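Side-chain contacts in galactan 1,3-beta-galactosidase (Phanerochaete chrysosporium, PDB 7BYS), which probably releases galactose from beta-1,3-linked galactan chains, as a family 43 glycoside hydrolase that also carries a calcium-containing carbohydrate-binding module: residues 369-374 with 379-384; 5-10 with 394-399; 283-288 with 299-304; 230-233 with 238-241. All coordinates share one frame; numbering follows the deposited sequence. Where two conformers were deposited one is given.

Contact 1: 369-374 with 379-384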
loop_
_atom_site.group_PDB
_atom_site.type_symbol
_atom_site.label_atom_id
_atom_site.label_comp_id
_atom_site.label_asym_id
_atom_site.label_seq_id
_atom_site.Cartn_x
_atom_site.Cartn_y
_atom_site.Cartn_z
ATOM N N VAL A 369 5.536 4.532 -20.638
ATOM C CA VAL A 369 6.796 4.615 -21.367
ATOM C C VAL A 369 7.119 3.230 -21.911
ATOM O O VAL A 369 6.955 2.223 -21.216
ATOM C CB VAL A 369 7.932 5.195 -20.490
ATOM C CG1 VAL A 369 8.289 4.256 -19.333
ATOM C CG2 VAL A 369 9.167 5.531 -21.358
ATOM N N THR A 370 7.548 3.176 -23.169
ATOM C CA THR A 370 8.052 1.929 -23.728
ATOM C C THR A 370 9.501 1.723 -23.302
ATOM O O THR A 370 10.291 2.672 -23.236
ATOM C CB THR A 370 7.994 1.962 -25.258
ATOM O OG1 THR A 370 8.812 3.035 -25.731
ATOM C CG2 THR A 370 6.565 2.137 -25.752
ATOM N N VAL A 371 9.851 0.468 -23.019
ATOM C CA VAL A 371 11.184 0.092 -22.561
ATOM C C VAL A 371 11.656 -1.087 -23.408
ATOM O O VAL A 371 10.984 -2.127 -23.466
ATOM C CB VAL A 371 11.204 -0.276 -21.064
ATOM C CG1 VAL A 371 12.615 -0.601 -20.612
ATOM C CG2 VAL A 371 10.623 0.856 -20.212
ATOM N N SER A 372 12.807 -0.928 -24.055
ATOM C CA SER A 372 13.379 -1.953 -24.918
ATOM C C SER A 372 14.820 -2.188 -24.494
ATOM O O SER A 372 15.594 -1.235 -24.354
ATOM C CB SER A 372 13.338 -1.466 -26.365
ATOM O OG SER A 372 14.228 -2.205 -27.185
ATOM N N VAL A 373 15.183 -3.447 -24.289
ATOM C CA VAL A 373 16.529 -3.807 -23.854
ATOM C C VAL A 373 17.282 -4.382 -25.043
ATOM O O VAL A 373 16.828 -5.353 -25.656
ATOM C CB VAL A 373 16.497 -4.824 -22.701
ATOM C CG1 VAL A 373 17.917 -5.162 -22.258
ATOM C CG2 VAL A 373 15.680 -4.277 -21.533
ATOM N N ASN A 374 18.435 -3.794 -25.351
ATOM C CA ASN A 374 19.300 -4.277 -26.430
ATOM C C ASN A 374 18.525 -4.467 -27.733
ATOM O O ASN A 374 18.735 -5.431 -28.476
ATOM C CB ASN A 374 20.030 -5.553 -26.012
ATOM C CG ASN A 374 20.896 -5.344 -24.791
ATOM O OD1 ASN A 374 21.592 -4.338 -24.679
ATOM N ND2 ASN A 374 20.845 -6.290 -23.855
ATOM N N VAL A 379 8.307 -3.342 -23.812
ATOM C CA VAL A 379 7.214 -3.485 -22.861
ATOM C C VAL A 379 6.780 -2.084 -22.457
ATOM O O VAL A 379 7.569 -1.137 -22.501
ATOM C CB VAL A 379 7.580 -4.329 -21.619
ATOM C CG1 VAL A 379 7.920 -5.763 -22.017
ATOM C CG2 VAL A 379 8.711 -3.690 -20.865
ATOM N N LEU A 380 5.515 -1.948 -22.078
ATOM C CA LEU A 380 4.961 -0.654 -21.701
ATOM C C LEU A 380 4.838 -0.576 -20.187
ATOM O O LEU A 380 4.241 -1.461 -19.563
ATOM C CB LEU A 380 3.594 -0.466 -22.356
ATOM C CG LEU A 380 3.032 0.952 -22.324
ATOM C CD1 LEU A 380 3.914 1.908 -23.123
ATOM C CD2 LEU A 380 1.632 0.947 -22.879
ATOM N N VAL A 381 5.418 0.466 -19.596
ATOM C CA VAL A 381 5.434 0.639 -18.146
ATOM C C VAL A 381 4.533 1.812 -17.774
ATOM O O VAL A 381 4.707 2.923 -18.287
ATOM C CB VAL A 381 6.863 0.850 -17.618
ATOM C CG1 VAL A 381 6.837 1.011 -16.110
ATOM C CG2 VAL A 381 7.757 -0.331 -17.996
ATOM N N ASP A 382 3.582 1.569 -16.872
ATOM C CA ASP A 382 2.668 2.612 -16.424
ATOM C C ASP A 382 3.400 3.611 -15.539
ATOM O O ASP A 382 4.180 3.230 -14.660
ATOM C CB ASP A 382 1.561 1.996 -15.574
ATOM C CG ASP A 382 0.613 1.131 -16.372
ATOM O OD1 ASP A 382 0.320 1.480 -17.535
ATOM O OD2 ASP A 382 0.154 0.107 -15.814
ATOM N N GLN A 383 3.107 4.896 -15.748
ATOM C CA GLN A 383 3.709 5.997 -14.997
ATOM C C GLN A 383 2.597 6.810 -14.347
ATOM O O GLN A 383 2.018 7.719 -14.973
ATOM C CB GLN A 383 4.590 6.856 -15.903
ATOM C CG GLN A 383 5.771 6.073 -16.441
ATOM C CD GLN A 383 6.589 6.870 -17.435
ATOM O OE1 GLN A 383 6.061 7.366 -18.426
ATOM N NE2 GLN A 383 7.873 7.029 -17.153
ATOM N N PRO A 384 2.272 6.527 -13.084
ATOM C CA PRO A 384 1.230 7.295 -12.396
ATOM C C PRO A 384 1.552 8.783 -12.375
ATOM O O PRO A 384 2.712 9.204 -12.485
ATOM C CB PRO A 384 1.243 6.720 -10.970
ATOM C CG PRO A 384 1.823 5.338 -11.112
ATOM C CD PRO A 384 2.820 5.435 -12.256
#

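Contact 2: 5-10 with 394-399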
loop_
_atom_site.group_PDB
_atom_site.type_symbol
_atom_site.label_atom_id
_atom_site.label_comp_id
_atom_site.label_asym_id
_atom_site.label_seq_id
_atom_site.Cartn_x
_atom_site.Cartn_y
_atom_site.Cartn_z
ATOM N N SER A 5 7.779 -2.545 -4.558
ATOM C CA SER A 5 6.552 -1.760 -4.520
ATOM C C SER A 5 6.217 -1.207 -5.900
ATOM O O SER A 5 7.050 -0.578 -6.557
ATOM C CB SER A 5 6.719 -0.608 -3.540
ATOM O OG SER A 5 6.681 -1.112 -2.216
ATOM N N GLY A 6 4.977 -1.401 -6.324
ATOM C CA GLY A 6 4.514 -0.947 -7.608
ATOM C C GLY A 6 4.435 -2.039 -8.650
ATOM O O GLY A 6 3.726 -1.875 -9.647
ATOM N N ALA A 7 5.134 -3.147 -8.438
ATOM C CA ALA A 7 5.076 -4.258 -9.369
ATOM C C ALA A 7 3.759 -5.011 -9.210
ATOM O O ALA A 7 3.066 -4.902 -8.195
ATOM C CB ALA A 7 6.237 -5.214 -9.105
ATOM N N ALA A 8 3.414 -5.786 -10.232
ATOM C CA ALA A 8 2.245 -6.663 -10.180
ATOM C C ALA A 8 2.638 -7.925 -9.423
ATOM O O ALA A 8 3.260 -8.832 -9.982
ATOM C CB ALA A 8 1.772 -6.999 -11.592
ATOM N N TRP A 9 2.286 -7.983 -8.143
ATOM C CA TRP A 9 2.677 -9.105 -7.298
ATOM C C TRP A 9 1.738 -10.272 -7.526
ATOM O O TRP A 9 0.517 -10.104 -7.581
ATOM C CB TRP A 9 2.559 -8.743 -5.822
ATOM C CG TRP A 9 3.454 -7.675 -5.339
ATOM C CD1 TRP A 9 4.355 -6.958 -6.065
ATOM C CD2 TRP A 9 3.536 -7.186 -3.998
ATOM N NE1 TRP A 9 4.986 -6.040 -5.262
ATOM C CE2 TRP A 9 4.507 -6.167 -3.985
ATOM C CE3 TRP A 9 2.895 -7.527 -2.801
ATOM C CZ2 TRP A 9 4.849 -5.470 -2.824
ATOM C CZ3 TRP A 9 3.225 -6.828 -1.650
ATOM C CH2 TRP A 9 4.202 -5.813 -1.668
ATOM N N THR A 10 2.315 -11.463 -7.626
ATOM C CA THR A 10 1.546 -12.663 -7.900
ATOM C C THR A 10 1.649 -13.621 -6.724
ATOM O O THR A 10 2.650 -13.644 -5.996
ATOM C CB THR A 10 2.014 -13.367 -9.186
ATOM O OG1 THR A 10 3.388 -13.749 -9.061
ATOM C CG2 THR A 10 1.839 -12.441 -10.381
ATOM N N SER A 394 9.126 6.595 -8.331
ATOM C CA SER A 394 9.676 5.511 -9.135
ATOM C C SER A 394 8.680 4.373 -9.285
ATOM O O SER A 394 7.872 4.111 -8.391
ATOM C CB SER A 394 11.004 4.994 -8.564
ATOM O OG SER A 394 10.777 4.308 -7.337
ATOM N N VAL A 395 8.768 3.689 -10.426
ATOM C CA VAL A 395 8.025 2.452 -10.652
ATOM C C VAL A 395 8.980 1.387 -11.174
ATOM O O VAL A 395 9.949 1.717 -11.873
ATOM C CB VAL A 395 6.845 2.641 -11.622
ATOM C CG1 VAL A 395 5.774 3.537 -11.018
ATOM C CG2 VAL A 395 7.322 3.177 -12.974
ATOM N N PRO A 396 8.728 0.116 -10.894
ATOM C CA PRO A 396 9.694 -0.932 -11.246
ATOM C C PRO A 396 9.320 -1.692 -12.503
ATOM O O PRO A 396 8.136 -1.843 -12.847
ATOM C CB PRO A 396 9.614 -1.868 -10.040
ATOM C CG PRO A 396 8.155 -1.810 -9.667
ATOM C CD PRO A 396 7.740 -0.364 -9.906
ATOM N N VAL A 397 10.347 -2.196 -13.182
ATOM C CA VAL A 397 10.184 -3.107 -14.310
ATOM C C VAL A 397 11.293 -4.149 -14.247
ATOM O O VAL A 397 12.443 -3.828 -13.932
ATOM C CB VAL A 397 10.130 -2.355 -15.663
ATOM C CG1 VAL A 397 11.440 -1.628 -15.950
ATOM C CG2 VAL A 397 9.777 -3.315 -16.798
ATOM N N LYS A 398 10.936 -5.408 -14.505
ATOM C CA LYS A 398 11.885 -6.515 -14.461
ATOM C C LYS A 398 12.427 -6.750 -15.868
ATOM O O LYS A 398 11.665 -7.075 -16.782
ATOM C CB LYS A 398 11.209 -7.777 -13.934
ATOM C CG LYS A 398 12.199 -8.790 -13.359
ATOM C CD LYS A 398 11.486 -9.851 -12.520
ATOM C CE LYS A 398 10.424 -10.559 -13.340
ATOM N NZ LYS A 398 9.113 -10.611 -12.629
ATOM N N LEU A 399 13.737 -6.575 -16.037
ATOM C CA LEU A 399 14.363 -6.640 -17.353
ATOM C C LEU A 399 15.388 -7.764 -17.410
ATOM O O LEU A 399 16.165 -7.960 -16.471
ATOM C CB LEU A 399 15.056 -5.315 -17.691
ATOM C CG LEU A 399 14.148 -4.081 -17.734
ATOM C CD1 LEU A 399 14.935 -2.838 -18.079
ATOM C CD2 LEU A 399 13.002 -4.279 -18.718
HETATM O O HOH W 1 6.240 2.181 -7.327
#

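Contact 3: 283-288 with 299-304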
loop_
_atom_site.group_PDB
_atom_site.type_symbol
_atom_site.label_atom_id
_atom_site.label_comp_id
_atom_site.label_asym_id
_atom_site.label_seq_id
_atom_site.Cartn_x
_atom_site.Cartn_y
_atom_site.Cartn_z
ATOM N N GLN A 283 9.736 6.551 9.981
ATOM C CA GLN A 283 9.898 7.124 8.649
ATOM C C GLN A 283 9.941 5.993 7.641
ATOM O O GLN A 283 10.621 4.990 7.864
ATOM C CB GLN A 283 11.201 7.927 8.531
ATOM C CG GLN A 283 11.184 9.301 9.189
ATOM C CD GLN A 283 10.102 10.211 8.638
ATOM O OE1 GLN A 283 10.210 10.737 7.527
ATOM N NE2 GLN A 283 9.046 10.394 9.414
ATOM N N ILE A 284 9.195 6.144 6.544
ATOM C CA ILE A 284 9.292 5.185 5.454
ATOM C C ILE A 284 10.711 5.210 4.905
ATOM O O ILE A 284 11.283 6.282 4.670
ATOM C CB ILE A 284 8.263 5.525 4.364
ATOM C CG1 ILE A 284 6.864 5.066 4.779
ATOM C CG2 ILE A 284 8.687 4.923 3.019
ATOM C CD1 ILE A 284 5.767 5.461 3.795
ATOM N N VAL A 285 11.293 4.032 4.728
ATOM C CA VAL A 285 12.542 3.871 3.993
ATOM C C VAL A 285 12.153 3.604 2.546
ATOM O O VAL A 285 11.560 2.567 2.237
ATOM C CB VAL A 285 13.351 2.701 4.554
ATOM C CG1 VAL A 285 14.659 2.516 3.770
ATOM C CG2 VAL A 285 13.618 2.909 6.040
ATOM N N HIS A 286 12.446 4.548 1.657
ATOM C CA HIS A 286 12.057 4.392 0.256
ATOM C C HIS A 286 13.034 3.450 -0.432
ATOM O O HIS A 286 14.068 3.866 -0.966
ATOM C CB HIS A 286 12.000 5.736 -0.452
ATOM C CG HIS A 286 11.556 5.627 -1.872
ATOM N ND1 HIS A 286 12.412 5.841 -2.935
ATOM C CD2 HIS A 286 10.366 5.273 -2.407
ATOM C CE1 HIS A 286 11.753 5.659 -4.064
ATOM N NE2 HIS A 286 10.511 5.316 -3.774
ATOM N N ALA A 287 12.688 2.168 -0.426
ATOM C CA ALA A 287 13.522 1.096 -0.963
ATOM C C ALA A 287 12.767 0.458 -2.116
ATOM O O ALA A 287 11.771 -0.242 -1.897
ATOM C CB ALA A 287 13.805 0.043 0.107
ATOM N N ASP A 288 13.244 0.688 -3.348
ATOM C CA ASP A 288 12.571 0.131 -4.517
ATOM C C ASP A 288 12.538 -1.388 -4.464
ATOM O O ASP A 288 11.575 -2.006 -4.928
ATOM C CB ASP A 288 13.299 0.541 -5.805
ATOM C CG ASP A 288 13.366 2.051 -6.010
ATOM O OD1 ASP A 288 12.334 2.735 -5.858
ATOM O OD2 ASP A 288 14.456 2.553 -6.356
ATOM N N TYR A 299 15.035 -6.237 8.048
ATOM C CA TYR A 299 14.879 -5.983 6.627
ATOM C C TYR A 299 16.243 -5.616 6.069
ATOM O O TYR A 299 17.136 -5.178 6.801
ATOM C CB TYR A 299 13.858 -4.865 6.347
ATOM C CG TYR A 299 14.281 -3.494 6.838
ATOM C CD1 TYR A 299 13.981 -3.062 8.131
ATOM C CD2 TYR A 299 14.986 -2.632 6.009
ATOM C CE1 TYR A 299 14.371 -1.808 8.575
ATOM C CE2 TYR A 299 15.379 -1.382 6.443
ATOM C CZ TYR A 299 15.070 -0.974 7.725
ATOM O OH TYR A 299 15.464 0.280 8.153
ATOM N N SER A 300 16.393 -5.789 4.757
ATOM C CA SER A 300 17.629 -5.441 4.063
ATOM C C SER A 300 17.295 -4.771 2.739
ATOM O O SER A 300 16.577 -5.339 1.913
ATOM C CB SER A 300 18.496 -6.676 3.808
ATOM O OG SER A 300 19.713 -6.301 3.186
ATOM N N VAL A 301 17.835 -3.580 2.532
ATOM C CA VAL A 301 17.584 -2.805 1.318
ATOM C C VAL A 301 18.597 -3.203 0.254
ATOM O O VAL A 301 19.806 -3.192 0.506
ATOM C CB VAL A 301 17.666 -1.300 1.615
ATOM C CG1 VAL A 301 17.482 -0.494 0.339
ATOM C CG2 VAL A 301 16.612 -0.915 2.645
ATOM N N ALA A 302 18.108 -3.539 -0.938
ATOM C CA ALA A 302 18.999 -3.929 -2.023
ATOM C C ALA A 302 19.740 -2.712 -2.559
ATOM O O ALA A 302 19.176 -1.622 -2.666
ATOM C CB ALA A 302 18.202 -4.568 -3.157
ATOM N N SER A 303 21.016 -2.899 -2.884
ATOM C CA SER A 303 21.811 -1.840 -3.484
ATOM C C SER A 303 21.720 -1.931 -5.000
ATOM O O SER A 303 21.637 -3.024 -5.568
ATOM C CB SER A 303 23.273 -1.958 -3.052
ATOM O OG SER A 303 23.852 -3.141 -3.571
ATOM N N GLY A 304 21.715 -0.769 -5.654
ATOM C CA GLY A 304 21.599 -0.721 -7.094
ATOM C C GLY A 304 22.597 0.249 -7.691
ATOM O O GLY A 304 23.290 0.978 -6.979
#

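Contact 4: 230-233 with 238-241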
loop_
_atom_site.group_PDB
_atom_site.type_symbol
_atom_site.label_atom_id
_atom_site.label_comp_id
_atom_site.label_asym_id
_atom_site.label_seq_id
_atom_site.Cartn_x
_atom_site.Cartn_y
_atom_site.Cartn_z
ATOM N N ASP A 230 4.891 13.890 9.324
ATOM C CA ASP A 230 4.975 13.114 8.091
ATOM C C ASP A 230 5.779 11.832 8.276
ATOM O O ASP A 230 6.788 11.806 8.987
ATOM C CB ASP A 230 5.637 13.963 7.003
ATOM C CG ASP A 230 4.696 14.980 6.403
ATOM O OD1 ASP A 230 3.650 14.582 5.846
ATOM O OD2 ASP A 230 4.996 16.190 6.499
ATOM N N ILE A 231 5.337 10.762 7.597
ATOM C CA ILE A 231 6.137 9.541 7.499
ATOM C C ILE A 231 6.989 9.487 6.234
ATOM O O ILE A 231 7.837 8.591 6.117
ATOM C CB ILE A 231 5.291 8.250 7.610
ATOM C CG1 ILE A 231 4.277 8.117 6.459
ATOM C CG2 ILE A 231 4.611 8.170 8.978
ATOM C CD1 ILE A 231 3.539 6.750 6.446
ATOM N N ALA A 232 6.798 10.410 5.295
ATOM C CA ALA A 232 7.483 10.398 4.010
ATOM C C ALA A 232 7.572 11.834 3.515
ATOM O O ALA A 232 6.886 12.718 4.043
ATOM C CB ALA A 232 6.734 9.513 3.000
ATOM N N PRO A 233 8.417 12.108 2.514
ATOM C CA PRO A 233 8.478 13.476 1.969
ATOM C C PRO A 233 7.107 13.907 1.465
ATOM O O PRO A 233 6.465 13.192 0.701
ATOM C CB PRO A 233 9.487 13.352 0.817
ATOM C CG PRO A 233 10.303 12.144 1.158
ATOM C CD PRO A 233 9.355 11.199 1.828
ATOM N N THR A 238 3.099 10.199 0.225
ATOM C CA THR A 238 3.419 8.868 0.742
ATOM C C THR A 238 3.942 7.963 -0.365
ATOM O O THR A 238 3.590 6.784 -0.454
ATOM C CB THR A 238 2.260 8.228 1.515
ATOM O OG1 THR A 238 1.546 9.239 2.233
ATOM C CG2 THR A 238 2.793 7.238 2.546
ATOM N N TRP A 239 4.818 8.514 -1.207
ATOM C CA TRP A 239 5.333 7.763 -2.351
ATOM C C TRP A 239 4.182 7.184 -3.171
ATOM O O TRP A 239 4.217 6.036 -3.623
ATOM C CB TRP A 239 6.332 6.684 -1.907
ATOM C CG TRP A 239 7.567 7.273 -1.277
ATOM C CD1 TRP A 239 7.890 7.277 0.047
ATOM C CD2 TRP A 239 8.611 7.992 -1.949
ATOM N NE1 TRP A 239 9.082 7.928 0.238
ATOM C CE2 TRP A 239 9.554 8.366 -0.972
ATOM C CE3 TRP A 239 8.857 8.319 -3.288
ATOM C CZ2 TRP A 239 10.718 9.078 -1.281
ATOM C CZ3 TRP A 239 10.022 9.019 -3.598
ATOM C CH2 TRP A 239 10.937 9.385 -2.599
ATOM N N TYR A 240 3.147 8.007 -3.357
ATOM C CA TYR A 240 1.895 7.629 -4.019
ATOM C C TYR A 240 1.289 6.353 -3.414
ATOM O O TYR A 240 1.292 5.268 -4.009
ATOM C CB TYR A 240 2.070 7.527 -5.538
ATOM C CG TYR A 240 0.786 7.663 -6.327
ATOM C CD1 TYR A 240 -0.434 7.178 -5.852
ATOM C CD2 TYR A 240 0.800 8.286 -7.567
ATOM C CE1 TYR A 240 -1.613 7.322 -6.607
ATOM C CE2 TYR A 240 -0.337 8.436 -8.301
ATOM C CZ TYR A 240 -1.530 7.956 -7.839
ATOM O OH TYR A 240 -2.636 8.140 -8.617
ATOM N N SER A 241 0.738 6.517 -2.211
ATOM C CA SER A 241 0.090 5.396 -1.540
ATOM C C SER A 241 -0.785 5.925 -0.418
ATOM O O SER A 241 -0.791 7.122 -0.107
ATOM C CB SER A 241 1.120 4.377 -1.036
ATOM O OG SER A 241 1.760 4.840 0.141
HETATM O O HOH W 2 4.189 12.021 2.020
#

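Contact 1: 369-374 with 379-384
Val379 begins the second strand of a beta hairpin and forms an antiparallel hydrogen-bonded pair with Val371. Val371 N donates to Val379 O at 2.8 Å, and Val379 N donates back to Val371 O. Leu380 comes next, opposite Thr370 in a non-hydrogen-bonded pair on the other face. Its CG is anti to the backbone N (chi1 -166°). From there CD1 comes back over the first strand, 3.7 Å from Thr370 CG2 and 3.6 Å from Val369 O. An attached N-acetylglucosamine also touches Leu380. Val381 restores the bonded register: its N donates to Val369 O, and Val369 N donates to Val381 O. Its CG2 meets Val371 CG2 diagonally at 3.8 Å, on the valine face of the hairpin. Gln383 closes the strand with an extended chain. Its amide crosses Val369 at an angle, with OE1 3.5 Å from Val369 CB and NE2 3.6 Å from Val369 CG1. OE1 accepts a hydrogen bond from Ala419 N, which fixes the rotation of the amide. A leucine in its place would probably leave Ala419 N without this acceptor and Val369 without its amide neighbour. The hairpin forms one border of a five-stranded sheet. Strand 405-410 flanks strand 367-373 on its other side. Val369 and Val381 both pack on Leu357 of strand 352-360 in the second sheet of this carbohydrate-binding beta sandwich.

Contact 2: 5-10 with 394-399
Pro396 pushes its ring against the backbone of Ser5, Gly6 and Ala7, and this is the tight part of the contact. The CG corner sits 3.5 Å from Ala7 N. The neighbouring CD is 3.4 Å from Ser5 O. Ala7 adds its methyl group, with CB 3.9 Å from Pro396 CG. Ring carbons therefore touch peptide atoms, and no direct hydrogen bond crosses between the two segments. Gly6 makes the close approach possible. A beta carbon there would fall only 3.0 Å from Pro396 CD. The positive phi of Gly6 (102°) would also jam that carbon against the carbonyl oxygen of Ser5. Two separate constraints thus call for glycine.

The other part of the contact is looser and is bridged by water. One water donates to Ser5 O at 3.0 Å and to Ser394 O at 2.7 Å, joining two carbonyls that could not bond to each other. Within its own loop the same Ala7 CB lies at the edge of the Trp9 ring, in plane. The contact lies away from the annotated sugar and calcium sites.

It joins the N-terminal loop, which precedes strand 22-27, to the binding module. Ser5 OG bonds Trp272 N, and the Ser5 side chain touches strand 269-276 of the family 43 beta propeller. Strand 392-402 is the outermost strand of a sandwich sheet and pairs on its inner side with strand 352-360.

Contact 3: 283-288 with 299-304
Tyr299 OH is held by a hydrogen bond to Asp276 OD2 and at the same time lies 3.8 Å from Val285 CG2. That bond to Asp276 fixes where the phenol ends, and the valine methyl packs beside it. The methyl approaches the ring obliquely, with CG2 4.5 Å from Tyr299 CZ. Tyr299 CG stands between the backbone N and the carbonyl carbon (chi1 66°), which carries the ring across to segment 283-288.

Val285 divides its two branches between two partners. CG2 goes to the tyrosine, while CG1 meets Val301 CG2 at 4.1 Å. Val301 in turn spreads over Ala287. Its CG1 is 3.7 Å and its CG2 3.9 Å from Ala287 CB, so both methyls straddle the single alanine methyl. CG1 of Val301 is anti to the backbone N (chi1 177°), a setting that presents both branches to the other segment. Apart from the tyrosine hydroxyl the contact is apolar, and no hydrogen bond links the two segments. The buried area is modest, 144 Å². This is plain packing, away from the annotated sites.

The contact lies where the catalytic propeller passes into the binding module. Strand 283-284 is an outermost strand of a four-stranded propeller sheet, next to strand 269-276, and Val285 continues that pairing through a backbone bond to Pro274. Strand 298-301 belongs to a small two-stranded hairpin with strand 290-293. Strand 305-308, an outer strand of a sandwich sheet, follows directly in the chain.

Contact 4: 230-233 with 238-241
Ala232 and Thr238 bring their backbones within 5.4 Å, CA to CA, in a tight loop of the family 43 five-bladed beta propeller. Thr238, Trp239 and Tyr240 all have left-handed helical backbone angles, with phi between 52° and 57°. This short left-handed turn folds back on the loop at 230-233. A water accepts from Thr238 N at 2.8 Å and lies 2.9 Å from Pro233 O.

Trp239 packs on both Ala232 and Pro233. Its CG is anti to the carbonyl carbon (chi1 -64°), which brings the indole beside Ala232 and Pro233. Both approach the ring obliquely. Pro233 CD is 3.6 Å from Trp239 NE1, and Ala232 CB is 3.9 Å from Trp239 CD1. The indole also stacks with the ring of His286. An alanine here would probably leave His286 without its stacking partner and open a gap beside Pro233.

Deeper in, Ile231 CD1 touches Thr238 CG2 at 4.0 Å. The threonine hydroxyl is occupied elsewhere, by Asn211 O and Asn213 N. Ser241 OG, also bonded to Tyr255 OH, donates to Thr238 O at 2.7 Å, in the carbonyl plane.

Overall arrangement
The four contacts run from the propeller into the binding module. Contacts 3 and 4 meet at the propeller end, where Gln283 NE2 probably bonds Asp230 O at 2.7 Å. Contact 3 reaches contact 2 through a probable bond of 2.7 Å from Ser394 OG to Asp288 OD1. Contacts 1 and 2 share apolar packing between Val381 and Val397. Contact 1 also touches contact 4 across the two domains, with Pro384 CB 3.5 Å from Tyr240 CE2. The side chain of Thr238 is about 7 Å from that of Gln242, which binds galactose in another structure of this protein. The side chain of Gln383 is about 4 Å from that of galactose-binding Arg367 and about 13 Å from the calcium.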